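Side-chain contacts in ornithine carbamoyltransferase, mitochondrial (Coccidioides immitis, PDB 3SDS), which catalyses the transfer of the carbamoyl group from carbamoyl phosphate to L-ornithine, giving L-citrulline and phosphate, a step of arginine biosynthesis: residues G195-N198 with N199-D203; I206-K210 with M211-V215; Y223-S227 with H228-L232. One frame throughout, in Å; residues are numbered along the deposited sequence.

Contact 1 (G195-N198 with N199-D203)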
loop_
_atom_site.group_PDB
_atom_site.type_symbol
_atom_site.label_atom_id
_atom_site.label_comp_id
_atom_site.label_asym_id
_atom_site.label_seq_id
_atom_site.Cartn_x
_atom_site.Cartn_y
_atom_site.Cartn_z
ATOM N N GLY A 195 29.636 -15.430 15.918
ATOM C CA GLY A 195 28.472 -16.136 15.367
ATOM C C GLY A 195 28.652 -16.647 13.945
ATOM O O GLY A 195 29.755 -16.976 13.543
ATOM N N ASP A 196 27.566 -16.710 13.182
ATOM C CA ASP A 196 27.635 -17.174 11.799
ATOM C C ASP A 196 28.133 -16.091 10.827
ATOM O O ASP A 196 27.905 -14.894 11.044
ATOM C CB ASP A 196 26.276 -17.732 11.335
ATOM C CG ASP A 196 26.344 -18.415 9.937
ATOM O OD1 ASP A 196 27.401 -19.013 9.560
ATOM O OD2 ASP A 196 25.318 -18.358 9.215
ATOM N N ALA A 197 28.818 -16.529 9.767
ATOM C CA ALA A 197 29.308 -15.642 8.713
ATOM C C ALA A 197 28.212 -15.424 7.685
ATOM O O ALA A 197 27.865 -16.343 6.945
ATOM C CB ALA A 197 30.531 -16.255 8.040
ATOM N N ASN A 198 27.650 -14.227 7.627
ATOM C CA ASN A 198 26.573 -14.004 6.683
ATOM C C ASN A 198 26.650 -12.671 5.954
ATOM O O ASN A 198 27.590 -11.885 6.163
ATOM C CB ASN A 198 25.205 -14.197 7.362
ATOM C CG ASN A 198 24.935 -13.185 8.480
ATOM O OD1 ASN A 198 25.464 -12.067 8.491
ATOM N ND2 ASN A 198 24.083 -13.576 9.416
ATOM N N ASN A 199 25.646 -12.436 5.104
ATOM C CA ASN A 199 25.512 -11.209 4.317
ATOM C C ASN A 199 25.874 -9.908 5.046
ATOM O O ASN A 199 26.647 -9.108 4.514
ATOM C CB ASN A 199 24.133 -11.114 3.622
ATOM C CG ASN A 199 22.930 -11.238 4.590
ATOM O OD1 ASN A 199 23.059 -11.201 5.823
ATOM N ND2 ASN A 199 21.745 -11.369 4.006
ATOM N N VAL A 200 25.343 -9.719 6.256
ATOM C CA VAL A 200 25.577 -8.503 7.024
ATOM C C VAL A 200 27.055 -8.311 7.370
ATOM O O VAL A 200 27.637 -7.252 7.085
ATOM C CB VAL A 200 24.703 -8.448 8.293
ATOM C CG1 VAL A 200 25.278 -7.451 9.303
ATOM C CG2 VAL A 200 23.201 -8.118 7.930
ATOM N N LEU A 201 27.666 -9.337 7.963
ATOM C CA LEU A 201 29.102 -9.310 8.248
ATOM C C LEU A 201 29.929 -8.969 6.996
ATOM O O LEU A 201 30.811 -8.091 7.038
ATOM C CB LEU A 201 29.561 -10.632 8.849
ATOM C CG LEU A 201 31.073 -10.850 8.897
ATOM C CD1 LEU A 201 31.751 -9.780 9.731
ATOM C CD2 LEU A 201 31.395 -12.234 9.427
ATOM N N PHE A 202 29.631 -9.634 5.881
ATOM C CA PHE A 202 30.415 -9.410 4.666
ATOM C C PHE A 202 30.596 -7.918 4.349
ATOM O O PHE A 202 31.749 -7.444 4.258
ATOM C CB PHE A 202 29.851 -10.189 3.477
ATOM C CG PHE A 202 29.691 -11.680 3.740
ATOM C CD1 PHE A 202 30.467 -12.325 4.703
ATOM C CD2 PHE A 202 28.779 -12.428 3.005
ATOM C CE1 PHE A 202 30.314 -13.668 4.951
ATOM C CE2 PHE A 202 28.611 -13.767 3.235
ATOM C CZ PHE A 202 29.382 -14.406 4.208
ATOM N N ASP A 203 29.480 -7.181 4.235
ATOM C CA ASP A 203 29.516 -5.748 3.894
ATOM C C ASP A 203 30.117 -4.884 5.003
ATOM O O ASP A 203 30.862 -3.929 4.714
ATOM C CB ASP A 203 28.138 -5.215 3.526
ATOM C CG ASP A 203 27.902 -5.136 2.019
ATOM O OD1 ASP A 203 28.773 -4.678 1.247
ATOM O OD2 ASP A 203 26.792 -5.519 1.610
#

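Contact 2 (I206-K210 with M211-V215)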
loop_
_atom_site.group_PDB
_atom_site.type_symbol
_atom_site.label_atom_id
_atom_site.label_comp_id
_atom_site.label_asym_id
_atom_site.label_seq_id
_atom_site.Cartn_x
_atom_site.Cartn_y
_atom_site.Cartn_z
ATOM N N ILE A 206 33.865 -5.131 4.661
ATOM C CA ILE A 206 34.352 -4.314 3.529
ATOM C C ILE A 206 34.389 -2.807 3.886
ATOM O O ILE A 206 35.314 -2.084 3.509
ATOM C CB ILE A 206 33.499 -4.569 2.217
ATOM C CG1 ILE A 206 33.651 -6.017 1.729
ATOM C CG2 ILE A 206 33.874 -3.594 1.095
ATOM C CD1 ILE A 206 32.713 -6.404 0.585
ATOM N N ALA A 207 33.370 -2.352 4.620
ATOM C CA ALA A 207 33.294 -0.975 5.097
ATOM C C ALA A 207 34.405 -0.682 6.108
ATOM O O ALA A 207 35.219 0.228 5.901
ATOM C CB ALA A 207 31.926 -0.698 5.692
ATOM N N ALA A 208 34.456 -1.466 7.184
ATOM C CA ALA A 208 35.513 -1.325 8.190
ATOM C C ALA A 208 36.944 -1.239 7.605
ATOM O O ALA A 208 37.776 -0.443 8.080
ATOM C CB ALA A 208 35.414 -2.453 9.205
ATOM N N THR A 209 37.227 -2.059 6.590
ATOM C CA THR A 209 38.517 -2.032 5.911
ATOM C C THR A 209 38.784 -0.657 5.301
ATOM O O THR A 209 39.840 -0.080 5.520
ATOM C CB THR A 209 38.608 -3.108 4.825
ATOM O OG1 THR A 209 38.530 -4.402 5.426
ATOM C CG2 THR A 209 39.904 -3.012 4.098
ATOM N N LYS A 210 37.820 -0.128 4.552
ATOM C CA LYS A 210 37.946 1.220 3.966
ATOM C C LYS A 210 38.133 2.337 5.010
ATOM O O LYS A 210 38.764 3.368 4.727
ATOM C CB LYS A 210 36.739 1.537 3.078
ATOM C CG LYS A 210 36.552 0.613 1.864
ATOM C CD LYS A 210 35.288 0.986 1.084
ATOM C CE LYS A 210 34.983 -0.025 -0.021
ATOM N NZ LYS A 210 35.791 0.187 -1.261
ATOM N N MET A 211 37.600 2.118 6.212
ATOM C CA MET A 211 37.622 3.122 7.271
ATOM C C MET A 211 38.772 2.959 8.267
ATOM O O MET A 211 38.833 3.673 9.274
ATOM C CB MET A 211 36.292 3.130 8.018
ATOM C CG MET A 211 35.068 3.476 7.153
ATOM S SD MET A 211 34.999 5.197 6.603
ATOM C CE MET A 211 35.814 5.069 5.003
ATOM N N GLY A 212 39.686 2.031 7.990
ATOM C CA GLY A 212 40.824 1.786 8.878
ATOM C C GLY A 212 40.436 1.178 10.212
ATOM O O GLY A 212 41.139 1.359 11.203
ATOM N N VAL A 213 39.324 0.445 10.230
ATOM C CA VAL A 213 38.844 -0.238 11.449
ATOM C C VAL A 213 39.157 -1.749 11.442
ATOM O O VAL A 213 38.851 -2.438 10.462
ATOM C CB VAL A 213 37.323 -0.029 11.638
ATOM C CG1 VAL A 213 36.861 -0.552 12.995
ATOM C CG2 VAL A 213 36.976 1.438 11.487
ATOM N N ASN A 214 39.748 -2.252 12.530
ATOM C CA ASN A 214 40.092 -3.692 12.665
ATOM C C ASN A 214 38.906 -4.606 13.005
ATOM O O ASN A 214 38.107 -4.287 13.882
ATOM C CB ASN A 214 41.220 -3.892 13.679
ATOM C CG ASN A 214 42.512 -3.150 13.287
ATOM O OD1 ASN A 214 42.924 -3.159 12.116
ATOM N ND2 ASN A 214 43.154 -2.511 14.272
ATOM N N VAL A 215 38.786 -5.728 12.298
ATOM C CA VAL A 215 37.669 -6.657 12.490
ATOM C C VAL A 215 38.212 -8.032 12.806
ATOM O O VAL A 215 39.171 -8.470 12.147
ATOM C CB VAL A 215 36.803 -6.795 11.213
ATOM C CG1 VAL A 215 35.683 -7.826 11.427
ATOM C CG2 VAL A 215 36.213 -5.466 10.805
#

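Contact 3 (Y223-S227 with H228-L232)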
loop_
_atom_site.group_PDB
_atom_site.type_symbol
_atom_site.label_atom_id
_atom_site.label_comp_id
_atom_site.label_asym_id
_atom_site.label_seq_id
_atom_site.Cartn_x
_atom_site.Cartn_y
_atom_site.Cartn_z
ATOM N N TYR A 223 31.450 -22.805 9.057
ATOM C CA TYR A 223 30.613 -21.608 8.951
ATOM C C TYR A 223 31.445 -20.331 8.748
ATOM O O TYR A 223 31.085 -19.242 9.205
ATOM C CB TYR A 223 29.694 -21.514 10.182
ATOM C CG TYR A 223 28.787 -22.708 10.283
ATOM C CD1 TYR A 223 29.140 -23.812 11.049
ATOM C CD2 TYR A 223 27.594 -22.754 9.565
ATOM C CE1 TYR A 223 28.317 -24.927 11.104
ATOM C CE2 TYR A 223 26.760 -23.859 9.617
ATOM C CZ TYR A 223 27.128 -24.938 10.383
ATOM O OH TYR A 223 26.306 -26.032 10.428
ATOM N N GLU A 224 32.548 -20.493 8.029
ATOM C CA GLU A 224 33.518 -19.441 7.788
ATOM C C GLU A 224 33.131 -18.502 6.644
ATOM O O GLU A 224 32.252 -18.797 5.842
ATOM C CB GLU A 224 34.866 -20.083 7.474
ATOM C CG GLU A 224 35.386 -21.017 8.564
ATOM C CD GLU A 224 35.038 -22.488 8.345
ATOM O OE1 GLU A 224 34.151 -22.795 7.515
ATOM O OE2 GLU A 224 35.671 -23.343 9.015
ATOM N N ILE A 225 33.801 -17.359 6.580
ATOM C CA ILE A 225 33.656 -16.443 5.460
ATOM C C ILE A 225 34.051 -17.172 4.180
ATOM O O ILE A 225 35.137 -17.768 4.116
ATOM C CB ILE A 225 34.563 -15.199 5.637
ATOM C CG1 ILE A 225 34.255 -14.487 6.962
ATOM C CG2 ILE A 225 34.436 -14.264 4.436
ATOM C CD1 ILE A 225 35.133 -13.294 7.245
ATOM N N PRO A 226 33.170 -17.159 3.168
ATOM C CA PRO A 226 33.502 -17.679 1.832
ATOM C C PRO A 226 34.697 -16.944 1.215
ATOM O O PRO A 226 34.796 -15.723 1.323
ATOM C CB PRO A 226 32.236 -17.387 1.014
ATOM C CG PRO A 226 31.147 -17.329 2.012
ATOM C CD PRO A 226 31.752 -16.781 3.274
ATOM N N SER A 227 35.584 -17.679 0.557
ATOM C CA SER A 227 36.828 -17.085 0.054
ATOM C C SER A 227 36.645 -16.040 -1.056
ATOM O O SER A 227 37.511 -15.180 -1.242
ATOM C CB SER A 227 37.836 -18.160 -0.337
ATOM O OG SER A 227 37.276 -19.041 -1.268
ATOM N N HIS A 228 35.521 -16.084 -1.771
ATOM C CA HIS A 228 35.179 -14.976 -2.649
ATOM C C HIS A 228 35.020 -13.666 -1.846
ATOM O O HIS A 228 35.373 -12.589 -2.335
ATOM C CB HIS A 228 33.922 -15.255 -3.486
ATOM C CG HIS A 228 33.498 -14.084 -4.325
ATOM N ND1 HIS A 228 34.244 -13.620 -5.393
ATOM C CD2 HIS A 228 32.435 -13.249 -4.223
ATOM C CE1 HIS A 228 33.653 -12.561 -5.917
ATOM N NE2 HIS A 228 32.553 -12.316 -5.228
ATOM N N ILE A 229 34.500 -13.754 -0.622
ATOM C CA ILE A 229 34.334 -12.560 0.210
ATOM C C ILE A 229 35.686 -12.055 0.703
ATOM O O ILE A 229 35.970 -10.857 0.624
ATOM C CB ILE A 229 33.336 -12.773 1.400
ATOM C CG1 ILE A 229 31.982 -13.299 0.902
ATOM C CG2 ILE A 229 33.139 -11.481 2.208
ATOM C CD1 ILE A 229 31.299 -12.419 -0.172
ATOM N N VAL A 230 36.525 -12.970 1.181
ATOM C CA VAL A 230 37.885 -12.620 1.594
ATOM C C VAL A 230 38.630 -11.896 0.468
ATOM O O VAL A 230 39.402 -10.980 0.727
ATOM C CB VAL A 230 38.687 -13.848 2.097
ATOM C CG1 VAL A 230 40.088 -13.446 2.511
ATOM C CG2 VAL A 230 37.988 -14.497 3.274
ATOM N N GLU A 231 38.364 -12.293 -0.776
ATOM C CA GLU A 231 38.924 -11.644 -1.960
ATOM C C GLU A 231 38.489 -10.180 -2.158
ATOM O O GLU A 231 39.291 -9.350 -2.585
ATOM C CB GLU A 231 38.588 -12.460 -3.204
ATOM C CG GLU A 231 39.457 -12.110 -4.401
ATOM C CD GLU A 231 38.787 -12.365 -5.751
ATOM O OE1 GLU A 231 37.535 -12.237 -5.865
ATOM O OE2 GLU A 231 39.537 -12.672 -6.715
ATOM N N LEU A 232 37.223 -9.874 -1.867
ATOM C CA LEU A 232 36.707 -8.505 -1.971
ATOM C C LEU A 232 37.228 -7.604 -0.840
ATOM O O LEU A 232 37.437 -6.400 -1.035
ATOM C CB LEU A 232 35.177 -8.484 -1.986
ATOM C CG LEU A 232 34.449 -9.032 -3.212
ATOM C CD1 LEU A 232 32.985 -9.211 -2.927
ATOM C CD2 LEU A 232 34.626 -8.133 -4.421
#

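Contact 1 (G195-N198 with N199-D203)
The carbonyl oxygen of Asn198 lies over the aromatic ring of Phe202, 3.1 Å above its plane and near the centre of the ring. The same Asn198 O receives Phe202 N at 3.1 Å in a nearly straight bond, the first i to i+4 link of the helix. Phe202 has CG anti to its carbonyl carbon (chi1 -54°), which swings the ring back toward the start of the helix and beneath that oxygen. Ala197 packs against the same ring from the preceding residue, with CB 4.0 Å from Phe202 CE1; its methyl is short enough to lie beside the ring while the backbone turns into the helix. Here a short loop leads from strand 190-194 of the Rossmann-like ornithine-binding domain into helix 199-210, and Asn198 is the N-cap. Its CG stands between the backbone N and the carbonyl carbon (chi1 64°), a setting that brings OD1 round to Val200 N at 3.2 Å in a weak capping bond. Asn199 OD1 also takes a weak bond from Val200 N, at 2.8 Å, and the two amide planes are turned 63° against each other. Asn199 and Asp265 probably both bind L-ornithine, as in related carbamoyltransferases. Each asparagine offers an oxygen to the helix start and keeps an N-H group for another partner: Asn198 ND2 bonds Asp265 OD2, and Asn199 ND2 bonds Cys151 O.

Contact 2 (I206-K210 with M211-V215)
Ala208 meets Val213 and Val215 where a Schellman motif ends helix 199-210 and turns the chain into strand 214-218, within a beta-alpha-beta unit. The methyl group of Ala208 is small enough to let the strand come close: its CB lies 3.5 Å from Val215 CG2 and 3.9 Å from Val213 CB. Val215 has CG1 anti to the backbone N (chi1 177°), leaving CG2 as the branch that reaches the alanine. Val213 adopts nearly the same rotamer, but meets Ala208 through CB. Phe163 of helix 156-169 touches both Ala208 and Val213, adding an aromatic side chain to this apolar junction. Gly212 is the C-prime residue of the motif, and its positive phi (68°) favours glycine. Val213 N reaches back to Ala208 O at 2.8 Å, while Gly212 N bonds Thr209 O. Lys210 leaves this centre: its chain is extended to CE and bends at chi4, with NZ bonded to Leu32 O, so a buried ammonium group has a carbonyl partner. Met211, a long apolar side chain, suits a buried place among Phe163, Phe37 and Leu184. Bends at chi2 (-70°) and chi3 bring the end of the chain back over the preceding peptide, while CG stays 3.5 Å from Ala207 O. The terminal methyl, Met211 CE, comes to rest 3.4 Å from Lys210 O.

Contact 3 (Y223-S227 with H228-L232)
Ile225 CG2 reaches two residues of the first helical turn at once, lying 3.6 Å from Ile229 CB and 3.7 Å from Val230 CG2. The side chain of Ile225 runs at about a right angle to both partners, and it is the CG2 methyl that touches. CG2 stands anti to the backbone N, with CG1 beside that N (chi1 -57°), which turns CG2 to the helix and leaves CG1 and CD1 farther from it. Branched residues suit this place: Ile229 presents its CB, and Val230 offers one of its two methyls. Pro226 extends the apolar patch more loosely, its CB 4.1 Å from Ile229 CG1.

Farther out, the backbone takes over. Pro226 is the N-cap of helix 227-237, a place that a proline can fill because its missing N-H is not needed there, whereas its carbonyl is. Pro226 O accepts two bonds, from Val230 N at 3.3 Å and from Ile229 N at 2.8 Å. The next carbonyl, Ser227 O, takes Glu231 N at 3.0 Å and continues the helical pattern. At the exposed edge stand Ser227, His228 and Glu231, polar residues fitted to a helix surface that faces solvent. Glu231 touches the contact through its aliphatic root, with CB 3.5 Å from Ser227 O, while its extended chain carries the carboxylate away.

The inward side, with buried Ile229 at its centre, rests on the preceding helix of the ornithine-binding domain, 199-210: Phe202 touches Pro226 and Ile229, and Ile206 touches Leu232. Helix 227-237, reached from strand 214-218 through a loop, packs alongside helix 199-210.

From the N terminus, the chain leaves strand 190-194 and enters helix 199-210 at contact 1; contact 2 closes the other end of that helix and leads into strand 214-218. After this strand a longer loop reaches contact 3, where helix 227-237 begins. The three lie in series, none nested in or crossing another. Contacts 1 and 3, with centres about 10 Å apart, meet directly: Ala197 CB packs against Tyr223 O at 3.3 Å. Contacts 2 and 3 meet through the packing of the two helices. Together they tie two successive helices to neighbouring parallel strands of the ornithine-binding domain.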